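Local coordinates for protein kallistatin (PDB 6F4V) that inhibits tissue kallikrein as a secreted serpin, forming a stable equimolar complex with the protease upon cleavage at its reactive site, at residues A[8-12]-A[58-62]. Residues are numbered along the deposited sequence.
Sequences ANADF and GLGFN. With EDO (1,2-ethanediol), chain D.
A Schellman motif closes helix 49-58 of this serpin and sets its glycine against the first turns of the N-terminal helix 6-23. Segment 8-12 is regular α-helix, with F12 N hydrogen-bonded to A8 O at 2.9 Å; the CA of G60, at phi/psi 99/6, lies 4.4 Å from that of A8, and the CA of L59 5.5 Å from that of F12. The left-handed backbone of G60 already calls for glycine, and a CB here would also collide with D11 OD2 and A8 O. Instead, D11 OD2 passes 3.7 Å from G60 CA while forming a salt bridge with R15, which also binds the carbonyl of G58. Two CH-π contacts make up the apolar part: F61 (chi1 m) turns its ring face to A8 CB, 3.6 Å from the centroid, and F12 (chi1 t) receives L59 CD2 over its face, 4.0 Å from the centroid. Helix 33-44 touches F12 and L59; V71 and F75 of helix 68-83 touch F61. A 1,2-ethanediol, probably from the crystallisation liquor, donates from O1 to G60 O (2.6 Å). A single water makes the polar link between the segments, donating to both N9 OD1 and L59 O, 2.8 Å from each.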
loop_
_atom_site.group_PDB
_atom_site.type_symbol
_atom_site.label_atom_id
_atom_site.label_comp_id
_atom_site.label_asym_id
_atom_site.label_seq_id
_atom_site.Cartn_x
_atom_site.Cartn_y
_atom_site.Cartn_z
ATOM N N ALA A 8 -6.294 -4.637 12.381
ATOM C CA ALA A 8 -7.251 -4.439 11.282
ATOM C C ALA A 8 -6.543 -4.043 9.989
ATOM O O ALA A 8 -6.835 -4.587 8.922
ATOM C CB ALA A 8 -8.260 -3.388 11.633
ATOM N N ASN A 9 -5.598 -3.110 10.075
ATOM C CA ASN A 9 -4.896 -2.682 8.876
ATOM C C ASN A 9 -4.155 -3.839 8.175
ATOM O O ASN A 9 -4.140 -3.909 6.944
ATOM C CB ASN A 9 -3.940 -1.518 9.202
ATOM C CG ASN A 9 -4.662 -0.199 9.406
ATOM O OD1 ASN A 9 -5.841 -0.053 9.078
ATOM N ND2 ASN A 9 -3.928 0.810 9.936
ATOM N N ALA A 10 -3.520 -4.709 8.951
ATOM C CA ALA A 10 -2.818 -5.867 8.393
ATOM C C ALA A 10 -3.805 -6.873 7.790
ATOM O O ALA A 10 -3.541 -7.436 6.737
ATOM C CB ALA A 10 -1.947 -6.530 9.439
ATOM N N ASP A 11 -4.931 -7.086 8.465
ATOM C CA ASP A 11 -5.995 -7.964 7.961
ATOM C C ASP A 11 -6.457 -7.479 6.621
ATOM O O ASP A 11 -6.591 -8.268 5.705
ATOM C CB ASP A 11 -7.165 -8.022 8.972
ATOM C CG ASP A 11 -8.423 -8.723 8.427
ATOM O OD1 ASP A 11 -8.366 -9.952 8.328
ATOM O OD2 ASP A 11 -9.450 -8.046 8.092
ATOM N N PHE A 12 -6.755 -6.181 6.508
ATOM C CA PHE A 12 -7.165 -5.626 5.227
ATOM C C PHE A 12 -6.100 -5.824 4.152
ATOM O O PHE A 12 -6.419 -6.234 3.019
ATOM C CB PHE A 12 -7.508 -4.153 5.343
ATOM C CG PHE A 12 -7.923 -3.549 4.057
ATOM C CD1 PHE A 12 -9.173 -3.841 3.521
ATOM C CD2 PHE A 12 -7.064 -2.758 3.333
ATOM C CE1 PHE A 12 -9.569 -3.329 2.299
ATOM C CE2 PHE A 12 -7.461 -2.234 2.103
ATOM C CZ PHE A 12 -8.734 -2.508 1.596
ATOM N N GLY A 58 -15.415 -3.289 6.769
ATOM C CA GLY A 58 -14.730 -3.694 5.550
ATOM C C GLY A 58 -13.203 -3.563 5.663
ATOM O O GLY A 58 -12.453 -4.381 5.116
ATOM N N LEU A 59 -12.777 -2.526 6.370
ATOM C CA LEU A 59 -11.350 -2.279 6.632
ATOM C C LEU A 59 -10.780 -3.164 7.719
ATOM O O LEU A 59 -9.593 -3.032 8.060
ATOM C CB LEU A 59 -11.135 -0.809 6.984
ATOM C CG LEU A 59 -11.332 0.146 5.833
ATOM C CD1 LEU A 59 -11.283 1.580 6.343
ATOM C CD2 LEU A 59 -10.288 -0.113 4.750
ATOM N N GLY A 60 -11.620 -4.002 8.327
ATOM C CA GLY A 60 -11.184 -4.978 9.312
ATOM C C GLY A 60 -11.375 -4.570 10.757
ATOM O O GLY A 60 -10.973 -5.314 11.650
ATOM N N PHE A 61 -12.021 -3.441 11.026
ATOM C CA PHE A 61 -12.131 -2.982 12.400
ATOM C C PHE A 61 -13.256 -3.715 13.109
ATOM O O PHE A 61 -14.303 -3.941 12.514
ATOM C CB PHE A 61 -12.308 -1.460 12.466
ATOM C CG PHE A 61 -11.101 -0.746 12.019
ATOM C CD1 PHE A 61 -9.982 -0.728 12.830
ATOM C CD2 PHE A 61 -11.027 -0.164 10.763
ATOM C CE1 PHE A 61 -8.835 -0.117 12.409
ATOM C CE2 PHE A 61 -9.855 0.422 10.317
ATOM C CZ PHE A 61 -8.751 0.448 11.151
ATOM N N ASN A 62 -12.991 -4.140 14.341
ATOM C CA ASN A 62 -13.992 -4.812 15.167
ATOM C C ASN A 62 -14.562 -3.737 16.058
ATOM O O ASN A 62 -13.918 -3.285 17.017
ATOM C CB ASN A 62 -13.368 -5.959 15.971
ATOM C CG ASN A 62 -14.390 -6.697 16.818
ATOM O OD1 ASN A 62 -15.450 -6.153 17.152
ATOM N ND2 ASN A 62 -14.059 -7.935 17.196
HETATM C C1 EDO D . -8.860 -8.244 12.376
HETATM O O1 EDO D . -9.678 -7.594 11.382
HETATM C C2 EDO D . -8.643 -7.345 13.591
HETATM O O2 EDO D . -9.897 -7.010 14.219
HETATM O O HOH W 1 -7.700 -1.132 7.356
#